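PDB 6RB3: 2-heptyl-3-hydroxy-4(1H)-quinolone dioxygenase from Mycobacterium abscessus, which cleaves the ring of the Pseudomonas quinolone signal PQS with molecular oxygen, giving N-octanoylanthranilate and carbon monoxide. Local coordinates for residues I12-Q17 with R50-C55; I119-M124 with S215-G220; G137-E142 with M179-G184. The protein carries 2 engineered substitutions. All blocks are in the same frame, centred on the assembly; numbering follows the deposited sequence.

Overall arrangement
Interactions 1 and 2 both reach the central mixed sheet of an alpha/beta-hydrolase fold, the first within it and the second just past the ends of two strands; they lie on opposite sides of the chain's centre, their own centres 26 Å apart. Interaction 3 lies in the helical cap inserted between strands 116-120 and 209-214, so in sequence it is nested inside the loop that interaction 2 closes; their centres are 23 Å apart and they do not touch. The quinolone substrate is the common reference: residues of interaction 3 touch it, the I123 side chain of interaction 2 is about 6 Å from it, and the C55 side chain of interaction 1 is about 12 Å from it.

Interaction 1 (I12-Q17 with R50-C55); sequences IAFDDQ and RTVRVC
R50 meets D16 at one end of the paired strands, holding its carboxylate side-on: R50 NE donates to D16 OD1 (3.0 Å) and R50 NH2 to D16 OD2 (2.9 Å). Both oxygens are approached on their syn side, and the two flat groups are turned 15° apart. T51 pairs with Q17 through two backbone hydrogen bonds, T51 N to Q17 O (2.8 Å) being almost straight. V52 shares a face with D16 and F14, its CG1 lying 4.2 Å from F14 CD2. At R53 the backbone again bonds D15 in both directions, and a second side-on grip forms, R53 NE to D15 OD1 (2.9 Å) and R53 NH2 to D15 OD2 (2.6 Å). The arginine bends at chi3 (-65°), which turns the guanidinium edge to the aspartate. Q17 NE2 donates to D15 OD2 from the face opposite R53 NH2, while Q17 OE1 bonds R46. V54, paired with F14, faces helix 71-85 and approaches I12. C55 N bonds A13 O (2.9 Å), while its SG packs on A13 CB. This antiparallel pair joins the N-terminal strands to the parallel part of the hydrolase sheet. D15 and R53 are buried, but their charges are matched: two nitrogens grip the carboxylate, and R53 NH1 has D39 as a second partner. Together these bonds probably fix the rotation of both groups, whereas the D16-R50 bridge is partly exposed.

Interaction 2 (I119-M124 with S215-G220); sequences ILDLIM and SHPKIG
D121 makes the tight part of this contact, its OD2 accepting a hydrogen bond from the backbone N of S215 at 3.0 Å. The donor comes from above the carboxylate plane, 45° out of it, and the bond is bent, 140° at the hydrogen. The H216 side chain meets it with CB, 3.4 Å from D121 OD2, while its imidazole, turned 79° from the carboxylate plane, leads off to bond S154 O. P217 CD lies 3.8 Å from D121 OD1, so three successive loop residues border the carboxylate. The other side is looser. I123 reaches P217 with CD1 alone, 4.4 Å from the proline CG, and both residues are partly exposed.

D121 probably raises the basicity of the histidine inferred to act as proton donor and acceptor at position 246, an engineered alanine here; the H216 side chain is about 4 Å from A246. D121 follows strand 116-120, the sixth of the sheet, rather than the seventh, which often supplies the triad acid in this fold. The contact links the C-terminal ends of adjacent parallel strands 116-120 and 209-214, with P217 packed on Y222 of helix 221-232 and M124 on helix 197-202.

Interaction 3 (G137-E142 with M179-G184); sequences GIQDPE and MWARAG. With JWW (2-heptylquinoline-3,4-diol), chain D.
The substrate pocket brings I138 and W180 together beside the benzo ring of the bound 2-heptylquinoline-3,4-diol. I138 CD1 lies 3.5 Å from C02 of the ligand, W180 CZ3 lies 3.6 Å from ligand C03, and A183 CB approaches the same ligand carbon at 3.7 Å. I138 meets W180 with both branches: CG2 lies 4.1 Å from the ring atom CE3 of W180, and CD1, which also touches the ligand, is 3.4 Å from the carbonyl O of W180. Its CG1 stands between the backbone N and the carbonyl carbon (chi1 49°), which carries CD1 in between the helix backbone and the quinoline. G184 has no side chain to hold the loop off: I138 CD1 comes 3.7 Å from its CA, and I138 CG1 and Q139 CG also lie against that bare backbone.

In the alpha/beta-hydrolase fold such helices, inserted after the sixth strand of the sheet, form a cap over the active site; here the loop after helix 129-137, which starts with a type I beta turn from G137 to D140, packs on helix 177-194. No hydrogen bond crosses between 137-142 and 179-184. The backbones approach through a CA-H...O contact, A181 CA to I138 O at 3.4 Å, and Q139 CG packs 3.6 Å from A181 O. NE2 of Q139 bonds back to L135 O in the preceding helix 129-137, while lying alongside G184. W180 also stacks with W144 of helix 144-156, and the ligand is hydrogen-bonded to H97 NE2.

Interaction 1 (I12-Q17 with R50-C55)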
ATOM      1  N   ILE A  12       6.495   8.294 -13.979  1.00 26.83           N
ATOM      2  CA  ILE A  12       6.481   7.826 -12.596  1.00 27.87           C
ATOM      3  C   ILE A  12       7.191   8.841 -11.709  1.00 25.11           C
ATOM      4  O   ILE A  12       8.377   9.126 -11.914  1.00 24.49           O
ATOM      5  CB  ILE A  12       7.108   6.433 -12.457  1.00 29.69           C
ATOM      6  CG1 ILE A  12       6.348   5.452 -13.358  1.00 21.60           C
ATOM      7  CG2 ILE A  12       7.130   6.101 -10.986  1.00 21.47           C
ATOM      8  CD1 ILE A  12       4.939   5.255 -12.941  1.00 21.69           C
ATOM      9  N   ALA A  13       6.453   9.416 -10.741  1.00 27.84           N
ATOM     10  CA  ALA A  13       7.063  10.329  -9.778  1.00 26.66           C
ATOM     11  C   ALA A  13       7.517   9.595  -8.516  1.00 28.72           C
ATOM     12  O   ALA A  13       6.877   8.657  -8.063  1.00 23.65           O
ATOM     13  CB  ALA A  13       6.082  11.437  -9.419  1.00 23.27           C
ATOM     14  N   PHE A  14       8.619  10.041  -7.939  1.00 23.50           N
ATOM     15  CA  PHE A  14       9.233   9.336  -6.825  1.00 22.54           C
ATOM     16  C   PHE A  14      10.174  10.308  -6.137  1.00 25.08           C
ATOM     17  O   PHE A  14      10.400  11.409  -6.606  1.00 27.49           O
ATOM     18  CB  PHE A  14      10.015   8.113  -7.332  1.00 28.41           C
ATOM     19  CG  PHE A  14      11.254   8.485  -8.116  1.00 22.63           C
ATOM     20  CD1 PHE A  14      11.147   8.909  -9.416  1.00 20.46           C
ATOM     21  CD2 PHE A  14      12.512   8.460  -7.513  1.00 26.80           C
ATOM     22  CE1 PHE A  14      12.305   9.286 -10.152  1.00 26.71           C
ATOM     23  CE2 PHE A  14      13.677   8.834  -8.220  1.00 24.06           C
ATOM     24  CZ  PHE A  14      13.576   9.250  -9.533  1.00 22.63           C
ATOM     25  N   ASP A  15      10.750   9.884  -5.027  1.00 22.58           N
ATOM     26  CA  ASP A  15      11.926  10.564  -4.511  1.00 27.70           C
ATOM     27  C   ASP A  15      12.792   9.490  -3.880  1.00 29.39           C
ATOM     28  O   ASP A  15      12.331   8.375  -3.608  1.00 29.99           O
ATOM     29  CB  ASP A  15      11.585  11.746  -3.587  1.00 20.02           C
ATOM     30  CG  ASP A  15      10.987  11.369  -2.230  1.00 25.82           C
ATOM     31  OD1 ASP A  15      10.847  10.178  -1.879  1.00 24.58           O
ATOM     32  OD2 ASP A  15      10.670  12.320  -1.503  1.00 33.01           O
ATOM     33  N   ASP A  16      14.069   9.829  -3.708  1.00 27.34           N
ATOM     34  CA  ASP A  16      15.112   8.858  -3.445  1.00 23.30           C
ATOM     35  C   ASP A  16      16.023   9.519  -2.444  1.00 23.96           C
ATOM     36  O   ASP A  16      16.633  10.543  -2.743  1.00 32.90           O
ATOM     37  CB  ASP A  16      15.833   8.472  -4.727  1.00 27.59           C
ATOM     38  CG  ASP A  16      17.007   7.577  -4.517  1.00 28.77           C
ATOM     39  OD1 ASP A  16      17.212   7.044  -3.405  1.00 30.62           O
ATOM     40  OD2 ASP A  16      17.735   7.391  -5.521  1.00 23.31           O
ATOM     41  N   GLN A  17      16.078   8.962  -1.250  1.00 23.07           N
ATOM     42  CA  GLN A  17      16.740   9.595  -0.120  1.00 26.60           C
ATOM     43  C   GLN A  17      17.512   8.522   0.626  1.00 34.49           C
ATOM     44  O   GLN A  17      17.011   7.418   0.826  1.00 35.21           O
ATOM     45  CB  GLN A  17      15.752  10.251   0.861  1.00 30.27           C
ATOM     46  CG  GLN A  17      14.752  11.108   0.172  1.00 37.34           C
ATOM     47  CD  GLN A  17      14.193  12.257   1.021  1.00 35.88           C
ATOM     48  OE1 GLN A  17      14.811  12.768   1.989  1.00 32.00           O
ATOM     49  NE2 GLN A  17      12.982  12.663   0.663  1.00 42.92           N
ATOM     50  N   ARG A  50      18.349   3.302   2.587  1.00 30.93           N
ATOM     51  CA  ARG A  50      17.956   4.079   1.433  1.00 29.82           C
ATOM     52  C   ARG A  50      16.477   3.819   1.198  1.00 30.77           C
ATOM     53  O   ARG A  50      16.036   2.661   1.196  1.00 27.59           O
ATOM     54  CB  ARG A  50      18.764   3.675   0.207  1.00 33.97           C
ATOM     55  CG  ARG A  50      18.383   4.465  -1.008  1.00 27.28           C
ATOM     56  CD  ARG A  50      19.135   3.895  -2.197  1.00 26.62           C
ATOM     57  NE  ARG A  50      18.784   4.522  -3.453  1.00 26.65           N
ATOM     58  CZ  ARG A  50      19.292   4.146  -4.622  1.00 23.41           C
ATOM     59  NH1 ARG A  50      20.186   3.158  -4.679  1.00 25.00           N
ATOM     60  NH2 ARG A  50      18.952   4.775  -5.733  1.00 29.44           N
ATOM     61  N   THR A  51      15.717   4.903   0.985  1.00 23.87           N
ATOM     62  CA  THR A  51      14.255   4.865   0.877  1.00 25.13           C
ATOM     63  C   THR A  51      13.838   5.557  -0.409  1.00 30.06           C
ATOM     64  O   THR A  51      14.078   6.764  -0.568  1.00 29.28           O
ATOM     65  CB  THR A  51      13.612   5.563   2.071  1.00 24.17           C
ATOM     66  OG1 THR A  51      14.057   4.914   3.241  1.00 28.66           O
ATOM     67  CG2 THR A  51      12.099   5.480   2.060  1.00 23.07           C
ATOM     68  N   VAL A  52      13.188   4.799  -1.298  1.00 28.30           N
ATOM     69  CA  VAL A  52      12.625   5.328  -2.522  1.00 25.99           C
ATOM     70  C   VAL A  52      11.123   5.289  -2.359  1.00 22.20           C
ATOM     71  O   VAL A  52      10.550   4.202  -2.243  1.00 24.28           O
ATOM     72  CB  VAL A  52      13.034   4.517  -3.756  1.00 25.05           C
ATOM     73  CG1 VAL A  52      12.368   5.102  -4.995  1.00 26.66           C
ATOM     74  CG2 VAL A  52      14.522   4.504  -3.928  1.00 28.42           C
ATOM     75  N   ARG A  53      10.471   6.454  -2.363  1.00 22.27           N
ATOM     76  CA  ARG A  53       9.022   6.554  -2.307  1.00 22.42           C
ATOM     77  C   ARG A  53       8.447   6.674  -3.711  1.00 27.16           C
ATOM     78  O   ARG A  53       8.885   7.520  -4.496  1.00 23.29           O
ATOM     79  CB  ARG A  53       8.600   7.777  -1.501  1.00 23.52           C
ATOM     80  CG  ARG A  53       9.093   7.749  -0.109  1.00 25.84           C
ATOM     81  CD  ARG A  53       8.475   8.879   0.694  1.00 22.06           C
ATOM     82  NE  ARG A  53       8.878  10.187   0.207  1.00 21.12           N
ATOM     83  CZ  ARG A  53       8.300  11.305   0.610  1.00 25.83           C
ATOM     84  NH1 ARG A  53       7.298  11.216   1.500  1.00 24.42           N
ATOM     85  NH2 ARG A  53       8.706  12.491   0.180  1.00 27.25           N
ATOM     86  N   VAL A  54       7.459   5.863  -4.015  1.00 28.22           N
ATOM     87  CA  VAL A  54       7.018   5.714  -5.387  1.00 23.06           C
ATOM     88  C   VAL A  54       5.545   6.055  -5.506  1.00 25.73           C
ATOM     89  O   VAL A  54       4.733   5.611  -4.693  1.00 23.09           O
ATOM     90  CB  VAL A  54       7.258   4.285  -5.905  1.00 23.01           C
ATOM     91  CG1 VAL A  54       6.624   4.167  -7.253  1.00 22.07           C
ATOM     92  CG2 VAL A  54       8.712   3.928  -5.969  1.00 24.40           C
ATOM     93  N   CYS A  55       5.203   6.781  -6.574  1.00 24.52           N
ATOM     94  CA  CYS A  55       3.822   7.019  -6.948  1.00 20.82           C
ATOM     95  C   CYS A  55       3.420   6.095  -8.079  1.00 22.53           C
ATOM     96  O   CYS A  55       4.253   5.645  -8.858  1.00 26.87           O
ATOM     97  CB  CYS A  55       3.598   8.458  -7.440  1.00 27.46           C
ATOM     98  SG  CYS A  55       3.982   9.766  -6.262  1.00 25.99           S
TER

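Interaction 2 (I119-M124 with S215-G220)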
ATOM      1  N   ILE A 119       2.709  -4.696   4.584  1.00 31.59           N
ATOM      2  CA  ILE A 119       1.407  -4.177   4.191  1.00 26.04           C
ATOM      3  C   ILE A 119       0.808  -3.481   5.394  1.00 30.40           C
ATOM      4  O   ILE A 119       1.022  -3.903   6.540  1.00 33.79           O
ATOM      5  CB  ILE A 119       0.492  -5.298   3.660  1.00 30.43           C
ATOM      6  CG1 ILE A 119       1.192  -5.928   2.455  1.00 30.99           C
ATOM      7  CG2 ILE A 119      -0.847  -4.799   3.300  1.00 29.20           C
ATOM      8  CD1 ILE A 119       0.450  -7.046   1.892  1.00 31.82           C
ATOM      9  N   LEU A 120       0.118  -2.378   5.128  1.00 30.46           N
ATOM     10  CA  LEU A 120      -0.458  -1.514   6.154  1.00 27.77           C
ATOM     11  C   LEU A 120      -1.963  -1.506   5.993  1.00 30.99           C
ATOM     12  O   LEU A 120      -2.463  -0.978   5.004  1.00 24.07           O
ATOM     13  CB  LEU A 120       0.059  -0.077   6.037  1.00 27.93           C
ATOM     14  CG  LEU A 120       1.572   0.100   6.027  1.00 33.35           C
ATOM     15  CD1 LEU A 120       1.918   1.577   5.949  1.00 32.70           C
ATOM     16  CD2 LEU A 120       2.246  -0.471   7.228  1.00 34.51           C
ATOM     17  N   ASP A 121      -2.670  -2.090   6.958  1.00 30.86           N
ATOM     18  CA  ASP A 121      -4.139  -2.085   7.010  1.00 31.95           C
ATOM     19  C   ASP A 121      -4.795  -2.354   5.646  1.00 31.81           C
ATOM     20  O   ASP A 121      -5.388  -1.466   5.029  1.00 28.15           O
ATOM     21  CB  ASP A 121      -4.673  -0.759   7.578  1.00 29.53           C
ATOM     22  CG  ASP A 121      -5.785  -0.971   8.634  1.00 33.07           C
ATOM     23  OD1 ASP A 121      -6.693  -1.756   8.302  1.00 35.65           O
ATOM     24  OD2 ASP A 121      -5.715  -0.417   9.777  1.00 34.31           O
ATOM     25  N   LEU A 122      -4.675  -3.590   5.171  1.00 26.17           N
ATOM     26  CA  LEU A 122      -5.380  -4.110   4.016  1.00 27.54           C
ATOM     27  C   LEU A 122      -6.332  -5.211   4.479  1.00 23.60           C
ATOM     28  O   LEU A 122      -5.920  -6.157   5.170  1.00 32.33           O
ATOM     29  CB  LEU A 122      -4.366  -4.680   3.029  1.00 21.50           C
ATOM     30  CG  LEU A 122      -4.889  -5.527   1.875  1.00 29.66           C
ATOM     31  CD1 LEU A 122      -5.792  -4.717   1.001  1.00 30.53           C
ATOM     32  CD2 LEU A 122      -3.702  -6.142   1.096  1.00 42.32           C
ATOM     33  N   ILE A 123      -7.588  -5.129   4.053  1.00 38.66           N
ATOM     34  CA  ILE A 123      -8.583  -6.113   4.478  1.00 30.35           C
ATOM     35  C   ILE A 123      -8.118  -7.515   4.096  1.00 34.68           C
ATOM     36  O   ILE A 123      -8.102  -7.885   2.917  1.00 34.06           O
ATOM     37  CB  ILE A 123      -9.961  -5.800   3.883  1.00 32.29           C
ATOM     38  CG1 ILE A 123     -10.509  -4.462   4.401  1.00 37.38           C
ATOM     39  CG2 ILE A 123     -10.957  -6.886   4.243  1.00 36.74           C
ATOM     40  CD1 ILE A 123     -10.256  -4.253   5.884  1.00 49.11           C
ATOM     41  N   MET A 124      -7.758  -8.317   5.093  1.00 32.91           N
ATOM     42  CA  MET A 124      -7.266  -9.674   4.857  1.00 28.31           C
ATOM     43  C   MET A 124      -8.364 -10.729   4.680  1.00 31.97           C
ATOM     44  O   MET A 124      -8.052 -11.846   4.237  1.00 36.20           O
ATOM     45  CB  MET A 124      -6.384 -10.101   6.028  1.00 36.89           C
ATOM     46  CG  MET A 124      -5.115  -9.333   6.107  1.00 34.35           C
ATOM     47  SD  MET A 124      -4.065  -9.717   4.686  1.00 30.62           S
ATOM     48  CE  MET A 124      -2.961  -8.319   4.752  1.00 35.96           C
ATOM     49  N   SER A 215      -4.386  -1.124  12.428  1.00 32.50           N
ATOM     50  CA  SER A 215      -5.201  -0.791  13.576  1.00 34.70           C
ATOM     51  C   SER A 215      -6.678  -1.158  13.421  1.00 37.91           C
ATOM     52  O   SER A 215      -7.383  -1.240  14.431  1.00 32.75           O
ATOM     53  CB  SER A 215      -5.111   0.707  13.879  1.00 28.52           C
ATOM     54  OG  SER A 215      -3.861   1.037  14.408  1.00 36.08           O
ATOM     55  N   HIS A 216      -7.158  -1.387  12.210  1.00 37.78           N
ATOM     56  CA  HIS A 216      -8.516  -0.937  12.154  1.00 35.70           C
ATOM     57  C   HIS A 216      -9.531  -1.989  12.543  1.00 54.01           C
ATOM     58  O   HIS A 216     -10.138  -1.865  13.614  1.00 69.78           O
ATOM     59  CB  HIS A 216      -8.990  -0.463  10.813  1.00 32.83           C
ATOM     60  CG  HIS A 216      -9.767   0.800  10.921  1.00 37.82           C
ATOM     61  ND1 HIS A 216      -9.558   1.664  11.972  1.00 35.50           N
ATOM     62  CD2 HIS A 216     -10.762   1.335  10.170  1.00 34.96           C
ATOM     63  CE1 HIS A 216     -10.345   2.717  11.827  1.00 46.56           C
ATOM     64  NE2 HIS A 216     -11.073   2.547  10.735  1.00 43.60           N
ATOM     65  N   PRO A 217      -9.810  -3.021  11.663  1.00 44.40           N
ATOM     66  CA  PRO A 217     -10.891  -3.976  11.969  1.00 34.40           C
ATOM     67  C   PRO A 217     -10.786  -4.147  13.483  1.00 35.70           C
ATOM     68  O   PRO A 217      -9.666  -4.204  14.025  1.00 30.91           O
ATOM     69  CB  PRO A 217     -10.542  -5.215  11.159  1.00 34.56           C
ATOM     70  CG  PRO A 217      -9.497  -4.804  10.214  1.00 37.16           C
ATOM     71  CD  PRO A 217      -8.732  -3.633  10.866  1.00 32.66           C
ATOM     72  N   LYS A 218     -11.886  -4.017  14.203  1.00 32.20           N
ATOM     73  CA  LYS A 218     -11.829  -4.107  15.654  1.00 33.57           C
ATOM     74  C   LYS A 218     -11.152  -5.393  16.093  1.00 26.89           C
ATOM     75  O   LYS A 218     -11.062  -6.355  15.311  1.00 27.46           O
ATOM     76  CB  LYS A 218     -13.234  -4.054  16.296  1.00 35.08           C
ATOM     77  CG  LYS A 218     -14.102  -5.265  15.936  1.00 46.78           C
ATOM     78  CD  LYS A 218     -15.551  -5.071  16.267  1.00 47.79           C
ATOM     79  CE  LYS A 218     -16.367  -6.261  15.757  1.00 60.45           C
ATOM     80  NZ  LYS A 218     -17.791  -6.192  16.188  1.00 69.15           N
ATOM     81  N   ILE A 219     -10.719  -5.446  17.338  1.00 29.65           N
ATOM     82  CA  ILE A 219     -10.018  -6.620  17.841  1.00 37.00           C
ATOM     83  C   ILE A 219     -10.998  -7.778  17.937  1.00 34.87           C
ATOM     84  O   ILE A 219     -12.181  -7.588  18.275  1.00 28.63           O
ATOM     85  CB  ILE A 219      -9.413  -6.298  19.214  1.00 29.77           C
ATOM     86  CG1 ILE A 219      -8.529  -5.060  19.161  1.00 37.31           C
ATOM     87  CG2 ILE A 219      -8.560  -7.449  19.696  1.00 43.23           C
ATOM     88  CD1 ILE A 219      -8.453  -4.285  20.471  1.00 46.87           C
ATOM     89  N   GLY A 220     -10.523  -8.988  17.656  1.00 36.33           N
ATOM     90  CA  GLY A 220     -11.401 -10.133  17.828  1.00 37.56           C
ATOM     91  C   GLY A 220     -11.119 -11.296  16.896  1.00 34.79           C
ATOM     92  O   GLY A 220     -10.017 -11.853  16.940  1.00 32.19           O
TER

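Interaction 3 (G137-E142 with M179-G184)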
ATOM      1  N   GLY A 137     -20.204   1.492  -5.619  1.00 43.43           N
ATOM      2  CA  GLY A 137     -20.639   2.873  -5.533  1.00 43.68           C
ATOM      3  C   GLY A 137     -19.648   3.832  -6.160  1.00 45.60           C
ATOM      4  O   GLY A 137     -20.037   4.847  -6.737  1.00 48.71           O
ATOM      5  N   ILE A 138     -18.346   3.540  -6.028  1.00 54.06           N
ATOM      6  CA  ILE A 138     -17.351   4.478  -6.550  1.00 45.99           C
ATOM      7  C   ILE A 138     -17.191   4.338  -8.057  1.00 41.41           C
ATOM      8  O   ILE A 138     -16.450   5.114  -8.671  1.00 42.32           O
ATOM      9  CB  ILE A 138     -15.948   4.391  -5.908  1.00 37.19           C
ATOM     10  CG1 ILE A 138     -15.412   2.972  -5.835  1.00 45.15           C
ATOM     11  CG2 ILE A 138     -15.998   5.014  -4.535  1.00 43.71           C
ATOM     12  CD1 ILE A 138     -14.074   2.843  -5.042  1.00 44.76           C
ATOM     13  N   GLN A 139     -17.848   3.359  -8.674  1.00 41.10           N
ATOM     14  CA  GLN A 139     -17.824   3.214 -10.123  1.00 38.24           C
ATOM     15  C   GLN A 139     -19.059   3.813 -10.799  1.00 38.05           C
ATOM     16  O   GLN A 139     -19.121   3.844 -12.030  1.00 43.63           O
ATOM     17  CB  GLN A 139     -17.690   1.747 -10.534  1.00 39.73           C
ATOM     18  CG  GLN A 139     -16.502   1.005 -10.025  1.00 33.61           C
ATOM     19  CD  GLN A 139     -16.548  -0.448 -10.427  1.00 40.21           C
ATOM     20  OE1 GLN A 139     -16.614  -0.763 -11.618  1.00 42.49           O
ATOM     21  NE2 GLN A 139     -16.548  -1.344  -9.452  1.00 43.87           N
ATOM     22  N   ASP A 140     -20.027   4.306 -10.022  1.00 42.45           N
ATOM     23  CA  ASP A 140     -21.240   4.938 -10.544  1.00 45.77           C
ATOM     24  C   ASP A 140     -20.997   6.433 -10.729  1.00 48.76           C
ATOM     25  O   ASP A 140     -20.757   7.140  -9.733  1.00 46.71           O
ATOM     26  CB  ASP A 140     -22.403   4.679  -9.586  1.00 46.76           C
ATOM     27  CG  ASP A 140     -23.684   5.386  -9.976  1.00 47.80           C
ATOM     28  OD1 ASP A 140     -23.771   5.966 -11.069  1.00 56.32           O
ATOM     29  OD2 ASP A 140     -24.637   5.356  -9.174  1.00 56.10           O
ATOM     30  N   PRO A 141     -21.067   6.951 -11.962  1.00 48.65           N
ATOM     31  CA  PRO A 141     -20.723   8.363 -12.182  1.00 54.20           C
ATOM     32  C   PRO A 141     -21.532   9.347 -11.349  1.00 57.62           C
ATOM     33  O   PRO A 141     -21.074  10.485 -11.132  1.00 54.73           O
ATOM     34  CB  PRO A 141     -21.011   8.571 -13.681  1.00 45.56           C
ATOM     35  CG  PRO A 141     -21.124   7.249 -14.273  1.00 49.10           C
ATOM     36  CD  PRO A 141     -21.578   6.313 -13.196  1.00 49.52           C
ATOM     37  N   GLU A 142     -22.734   8.968 -10.908  1.00 61.39           N
ATOM     38  CA  GLU A 142     -23.641   9.913 -10.271  1.00 67.56           C
ATOM     39  C   GLU A 142     -23.456  10.015  -8.765  1.00 61.56           C
ATOM     40  O   GLU A 142     -23.801  11.047  -8.184  1.00 72.64           O
ATOM     41  CB  GLU A 142     -25.087   9.530 -10.603  1.00 70.35           C
ATOM     42  CG  GLU A 142     -25.662  10.281 -11.795  1.00 65.53           C
ATOM     43  CD  GLU A 142     -26.161  11.680 -11.410  1.00 94.66           C
ATOM     44  OE1 GLU A 142     -25.508  12.347 -10.571  1.00 95.33           O
ATOM     45  OE2 GLU A 142     -27.219  12.102 -11.929  1.00 85.39           O
ATOM     46  N   MET A 179     -10.153   7.949 -11.589  1.00 36.12           N
ATOM     47  CA  MET A 179      -9.260   7.137 -10.771  1.00 33.35           C
ATOM     48  C   MET A 179     -10.020   6.385  -9.692  1.00 35.32           C
ATOM     49  O   MET A 179      -9.687   5.226  -9.374  1.00 34.76           O
ATOM     50  CB  MET A 179      -8.200   8.015 -10.114  1.00 37.64           C
ATOM     51  CG  MET A 179      -6.968   7.243  -9.641  1.00 33.13           C
ATOM     52  SD  MET A 179      -6.184   6.391 -11.011  1.00 34.56           S
ATOM     53  CE  MET A 179      -4.996   7.610 -11.596  1.00 28.43           C
ATOM     54  N   TRP A 180     -11.029   7.025  -9.098  1.00 39.20           N
ATOM     55  CA  TRP A 180     -11.785   6.351  -8.046  1.00 38.80           C
ATOM     56  C   TRP A 180     -12.574   5.186  -8.597  1.00 39.94           C
ATOM     57  O   TRP A 180     -12.740   4.180  -7.888  1.00 33.05           O
ATOM     58  CB  TRP A 180     -12.706   7.343  -7.351  1.00 37.48           C
ATOM     59  CG  TRP A 180     -11.991   8.103  -6.282  1.00 41.31           C
ATOM     60  CD1 TRP A 180     -11.388   9.319  -6.401  1.00 39.25           C
ATOM     61  CD2 TRP A 180     -11.811   7.692  -4.923  1.00 41.88           C
ATOM     62  NE1 TRP A 180     -10.855   9.701  -5.188  1.00 43.64           N
ATOM     63  CE2 TRP A 180     -11.099   8.711  -4.267  1.00 40.80           C
ATOM     64  CE3 TRP A 180     -12.192   6.563  -4.197  1.00 46.22           C
ATOM     65  CZ2 TRP A 180     -10.747   8.626  -2.927  1.00 47.74           C
ATOM     66  CZ3 TRP A 180     -11.835   6.481  -2.868  1.00 53.62           C
ATOM     67  CH2 TRP A 180     -11.125   7.503  -2.248  1.00 54.02           C
ATOM     68  N   ALA A 181     -13.025   5.273  -9.859  1.00 35.44           N
ATOM     69  CA  ALA A 181     -13.706   4.135 -10.467  1.00 34.77           C
ATOM     70  C   ALA A 181     -12.713   3.039 -10.822  1.00 41.05           C
ATOM     71  O   ALA A 181     -13.018   1.840 -10.693  1.00 35.79           O
ATOM     72  CB  ALA A 181     -14.470   4.576 -11.716  1.00 38.88           C
ATOM     73  N   ARG A 182     -11.534   3.430 -11.322  1.00 37.38           N
ATOM     74  CA  ARG A 182     -10.488   2.444 -11.576  1.00 41.44           C
ATOM     75  C   ARG A 182     -10.170   1.692 -10.287  1.00 33.81           C
ATOM     76  O   ARG A 182     -10.102   0.460 -10.262  1.00 33.41           O
ATOM     77  CB  ARG A 182      -9.247   3.121 -12.151  1.00 33.68           C
ATOM     78  CG  ARG A 182      -8.119   2.178 -12.530  1.00 34.66           C
ATOM     79  CD  ARG A 182      -7.086   2.874 -13.513  1.00 31.79           C
ATOM     80  NE  ARG A 182      -7.799   3.395 -14.684  1.00 35.64           N
ATOM     81  CZ  ARG A 182      -8.087   4.681 -14.898  1.00 34.72           C
ATOM     82  NH1 ARG A 182      -7.666   5.610 -14.072  1.00 33.64           N
ATOM     83  NH2 ARG A 182      -8.805   5.018 -15.961  1.00 35.64           N
ATOM     84  N   ALA A 183      -9.998   2.425  -9.186  1.00 31.12           N
ATOM     85  CA  ALA A 183      -9.741   1.773  -7.904  1.00 33.92           C
ATOM     86  C   ALA A 183     -10.828   0.758  -7.606  1.00 37.77           C
ATOM     87  O   ALA A 183     -10.539  -0.428  -7.390  1.00 34.40           O
ATOM     88  CB  ALA A 183      -9.631   2.815  -6.802  1.00 30.31           C
ATOM     89  N   GLY A 184     -12.092   1.199  -7.696  1.00 38.71           N
ATOM     90  CA  GLY A 184     -13.225   0.300  -7.534  1.00 35.45           C
ATOM     91  C   GLY A 184     -13.130  -0.945  -8.381  1.00 37.69           C
ATOM     92  O   GLY A 184     -13.348  -2.055  -7.897  1.00 37.51           O
TER
HETATM   93  C10 JWW D 301      -8.232   1.950   0.965  0.90 52.99           C
HETATM   94  C13 JWW D 301      -6.884   5.755   0.099  0.90 50.83           C
HETATM   95  C15 JWW D 301      -6.620   8.220  -0.195  0.90 54.02           C
HETATM   96  C17 JWW D 301      -8.404   9.781   0.411  0.90 48.88           C
HETATM   97  C01 JWW D 301     -11.159   1.592  -1.424  0.90 60.78           C
HETATM   98  C02 JWW D 301     -11.552   2.136  -2.647  0.90 58.38           C
HETATM   99  C03 JWW D 301     -10.769   3.079  -3.287  0.90 51.09           C
HETATM  100  C04 JWW D 301      -9.596   3.478  -2.690  0.90 45.00           C
HETATM  101  C05 JWW D 301      -9.232   2.922  -1.500  0.90 48.58           C
HETATM  102  C06 JWW D 301      -9.973   1.991  -0.838  0.90 51.05           C
HETATM  103  C07 JWW D 301      -9.497   1.469   0.436  0.90 58.69           C
HETATM  104  C09 JWW D 301      -7.534   2.924   0.269  0.90 61.20           C
HETATM  105  C11 JWW D 301      -6.185   3.473   0.756  0.90 56.88           C
HETATM  106  C12 JWW D 301      -5.791   4.712  -0.058  0.90 71.15           C
HETATM  107  C14 JWW D 301      -6.302   7.030   0.724  0.90 58.45           C
HETATM  108  C16 JWW D 301      -6.948   9.420   0.686  0.90 51.40           C
HETATM  109  N08 JWW D 301      -8.050   3.381  -0.959  0.90 68.85           N
HETATM  110  O18 JWW D 301      -7.759   1.483   2.193  0.90 57.64           O
HETATM  111  O19 JWW D 301     -10.224   0.500   1.182  0.90 68.58           O